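Local coordinates for protein C-type lectin domain family 4, member a4 (Mus musculus, PDB 3VYK) that binds calcium and carbohydrate as the lectin domain of an inhibitory dendritic-cell receptor, recognising N-glycans that carry a bisecting N-acetylglucosamine, at residues 36-41 with 75-80. Residues are numbered along the deposited sequence; the frame is centred on the assembly and turned at random.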
ATOM      1  N   GLY A  36      10.607  -9.732  -7.442  1.00 26.46           N
ATOM      2  CA  GLY A  36       9.963  -9.546  -8.739  1.00 25.60           C
ATOM      3  C   GLY A  36       8.604  -8.873  -8.650  1.00 25.08           C
ATOM      4  O   GLY A  36       7.792  -8.983  -9.564  1.00 25.92           O
ATOM      5  N   ALA A  37       8.378  -8.157  -7.551  1.00 23.25           N
ATOM      6  CA  ALA A  37       7.077  -7.558  -7.246  1.00 21.31           C
ATOM      7  C   ALA A  37       7.214  -6.041  -7.069  1.00 20.71           C
ATOM      8  O   ALA A  37       8.297  -5.490  -7.249  1.00 20.81           O
ATOM      9  CB  ALA A  37       6.516  -8.190  -5.983  1.00 21.36           C
ATOM     10  N   HIS A  38       6.121  -5.367  -6.720  1.00 19.55           N
ATOM     11  CA  HIS A  38       6.157  -3.936  -6.403  1.00 18.60           C
ATOM     12  C   HIS A  38       5.193  -3.648  -5.288  1.00 17.21           C
ATOM     13  O   HIS A  38       4.291  -4.448  -5.016  1.00 16.79           O
ATOM     14  CB  HIS A  38       5.814  -3.088  -7.633  1.00 20.19           C
ATOM     15  CG  HIS A  38       4.470  -3.422  -8.253  1.00 21.34           C
ATOM     16  ND1 HIS A  38       3.305  -2.919  -7.785  1.00 21.57           N
ATOM     17  CD2 HIS A  38       4.139  -4.249  -9.324  1.00 22.15           C
ATOM     18  CE1 HIS A  38       2.282  -3.399  -8.517  1.00 22.56           C
ATOM     19  NE2 HIS A  38       2.792  -4.212  -9.462  1.00 22.64           N
ATOM     20  N   LEU A  39       5.349  -2.501  -4.630  1.00 16.34           N
ATOM     21  CA  LEU A  39       4.379  -2.103  -3.613  1.00 15.88           C
ATOM     22  C   LEU A  39       2.978  -2.057  -4.217  1.00 15.05           C
ATOM     23  O   LEU A  39       2.795  -1.673  -5.381  1.00 15.44           O
ATOM     24  CB  LEU A  39       4.763  -0.768  -2.960  1.00 15.90           C
ATOM     25  CG  LEU A  39       5.938  -0.864  -1.974  1.00 16.09           C
ATOM     26  CD1 LEU A  39       6.435   0.532  -1.638  1.00 16.61           C
ATOM     27  CD2 LEU A  39       5.556  -1.603  -0.705  1.00 16.53           C
ATOM     28  N   VAL A  40       2.000  -2.473  -3.420  1.00 14.60           N
ATOM     29  CA  VAL A  40       0.653  -2.730  -3.933  1.00 13.94           C
ATOM     30  C   VAL A  40      -0.028  -1.514  -4.570  1.00 13.49           C
ATOM     31  O   VAL A  40       0.071  -0.390  -4.084  1.00 13.28           O
ATOM     32  CB  VAL A  40      -0.224  -3.384  -2.846  1.00 14.17           C
ATOM     33  CG1 VAL A  40      -0.539  -2.411  -1.718  1.00 14.14           C
ATOM     34  CG2 VAL A  40      -1.482  -3.983  -3.448  1.00 15.42           C
ATOM     35  N   VAL A  41      -0.706  -1.771  -5.681  1.00 13.63           N
ATOM     36  CA  VAL A  41      -1.467  -0.770  -6.403  1.00 13.71           C
ATOM     37  C   VAL A  41      -2.927  -1.203  -6.329  1.00 13.71           C
ATOM     38  O   VAL A  41      -3.261  -2.309  -6.740  1.00 15.30           O
ATOM     39  CB  VAL A  41      -0.974  -0.687  -7.870  1.00 13.76           C
ATOM     40  CG1 VAL A  41      -1.938   0.110  -8.731  1.00 13.86           C
ATOM     41  CG2 VAL A  41       0.432  -0.081  -7.921  1.00 14.13           C
ATOM     42  N   TRP A  75       0.248   6.178  -8.939  1.00 14.26           N
ATOM     43  CA  TRP A  75       0.667   4.809  -8.659  1.00 14.74           C
ATOM     44  C   TRP A  75       2.009   4.540  -9.252  1.00 15.94           C
ATOM     45  O   TRP A  75       2.333   5.059 -10.323  1.00 17.12           O
ATOM     46  CB  TRP A  75      -0.333   3.808  -9.246  1.00 14.12           C
ATOM     47  CG  TRP A  75      -1.677   3.839  -8.571  1.00 13.87           C
ATOM     48  CD1 TRP A  75      -2.892   4.269  -9.107  1.00 14.12           C
ATOM     49  CD2 TRP A  75      -1.981   3.452  -7.188  1.00 13.39           C
ATOM     50  NE1 TRP A  75      -3.900   4.153  -8.182  1.00 14.32           N
ATOM     51  CE2 TRP A  75      -3.414   3.667  -7.008  1.00 13.25           C
ATOM     52  CE3 TRP A  75      -1.233   2.944  -6.127  1.00 13.51           C
ATOM     53  CZ2 TRP A  75      -4.052   3.397  -5.799  1.00 13.22           C
ATOM     54  CZ3 TRP A  75      -1.878   2.678  -4.917  1.00 13.65           C
ATOM     55  CH2 TRP A  75      -3.253   2.900  -4.756  1.00 13.64           C
ATOM     56  N   ILE A  76       2.790   3.709  -8.575  1.00 16.47           N
ATOM     57  CA  ILE A  76       4.163   3.428  -9.011  1.00 18.48           C
ATOM     58  C   ILE A  76       4.268   2.630 -10.311  1.00 19.29           C
ATOM     59  O   ILE A  76       5.316   2.666 -10.965  1.00 20.86           O
ATOM     60  CB  ILE A  76       5.005   2.763  -7.908  1.00 19.22           C
ATOM     61  CG1 ILE A  76       4.391   1.420  -7.474  1.00 19.38           C
ATOM     62  CG2 ILE A  76       5.216   3.752  -6.764  1.00 20.44           C
ATOM     63  CD1 ILE A  76       5.216   0.653  -6.458  1.00 20.88           C
ATOM     64  N   ASP A  77       3.203   1.922 -10.689  1.00 19.31           N
ATOM     65  CA  ASP A  77       3.211   1.185 -11.961  1.00 20.15           C
ATOM     66  C   ASP A  77       2.641   2.009 -13.109  1.00 20.71           C
ATOM     67  O   ASP A  77       2.407   1.480 -14.208  1.00 22.11           O
ATOM     68  CB  ASP A  77       2.492  -0.161 -11.833  1.00 20.01           C
ATOM     69  CG  ASP A  77       0.994  -0.024 -11.630  1.00 19.69           C
ATOM     70  OD1 ASP A  77       0.473   1.099 -11.483  1.00 19.58           O
ATOM     71  OD2 ASP A  77       0.323  -1.073 -11.620  1.00 20.46           O
ATOM     72  N   GLN A  78       2.426   3.297 -12.846  1.00 21.23           N
ATOM     73  CA  GLN A  78       1.918   4.272 -13.817  1.00 22.50           C
ATOM     74  C   GLN A  78       0.495   4.012 -14.313  1.00 21.95           C
ATOM     75  O   GLN A  78       0.039   4.680 -15.249  1.00 23.38           O
ATOM     76  CB  GLN A  78       2.887   4.446 -14.998  1.00 25.26           C
ATOM     77  CG  GLN A  78       4.213   5.097 -14.630  1.00 28.34           C
ATOM     78  CD  GLN A  78       5.238   4.947 -15.734  1.00 31.27           C
ATOM     79  OE1 GLN A  78       5.802   3.870 -15.931  1.00 33.88           O
ATOM     80  NE2 GLN A  78       5.481   6.027 -16.467  1.00 33.51           N
ATOM     81  N   THR A  79      -0.219   3.074 -13.682  1.00 20.83           N
ATOM     82  CA  THR A  79      -1.640   2.915 -13.993  0.75 19.62           C
ATOM     83  C   THR A  79      -2.413   4.111 -13.431  1.00 19.81           C
ATOM     84  O   THR A  79      -1.996   4.701 -12.438  1.00 18.49           O
ATOM     85  CB  THR A  79      -2.231   1.582 -13.492  1.00 19.92           C
ATOM     86  OG1 THR A  79      -2.068   1.478 -12.072  1.00 19.45           O
ATOM     87  CG2 THR A  79      -1.546   0.398 -14.173  1.00 20.38           C
ATOM     88  N   PRO A  80      -3.525   4.494 -14.078  1.00 20.14           N
ATOM     89  CA  PRO A  80      -4.180   5.742 -13.685  1.00 19.75           C
ATOM     90  C   PRO A  80      -4.733   5.722 -12.263  1.00 19.30           C
ATOM     91  O   PRO A  80      -5.266   4.697 -11.807  1.00 19.41           O
ATOM     92  CB  PRO A  80      -5.319   5.886 -14.710  1.00 20.76           C
ATOM     93  CG  PRO A  80      -4.923   5.019 -15.856  1.00 22.00           C
ATOM     94  CD  PRO A  80      -4.168   3.879 -15.255  1.00 20.98           C
TER
HETATM   95  O   HOH W   1       1.259  -3.641 -11.905  1.00 27.32           O
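Val41 lies against Trp75 and the tight turn that begins there, and both its methyls touch both the indole and Asp77. CG1, anti to the backbone N (chi1 167°), sits over one face of the indole, 3.9 Å from the centroid of the five-membered ring of Trp75, a CH-pi contact; the same methyl also reaches Thr79 OG1 at 3.6 Å. CG2 of Val41 lies nearest the carboxylate of Asp77, with CG of that residue 3.8 Å away. Farther along, Ile76 extends its CD1 over the backbone of 38-39, coming within 3.5 Å of Leu39 O and touching the CB atoms of Leu39 and His38.

The polar groups bordering this apolar seam are held largely from within their own segments, and a single water joins the two sides. His38 ND1 donates to Leu39 O nearly in its ring plane, although the donor stands above the carbonyl plane. This bond sets the imidazole rotation and leaves NE2 facing the water, to which it gives a weak bond; the water in turn donates to Asp77 OD2 at 2.7 Å. Asp77 OD1 is gripped twice by Thr79, from above the carboxylate plane by N and on the syn side by OG1, at 2.6 Å. The nearby carboxylate could favour a protonated imidazole, though the charge is not seen.

In the second shell, His43 hydrogen-bonds Thr79 OG1 and its ring meets that of Trp75, while Trp25 and Glu29 of helix 25-34 touch Ile76. Val40 and Ile76 both make backbone hydrogen bonds with Gly64 of strand 61-67. A type I turn from Trp75 to Gln78, continued by an Asx turn at Asp77, is thus packed against strand 38-39 and the residues that follow it, within the C-type lectin fold and away from its calcium and glycan site.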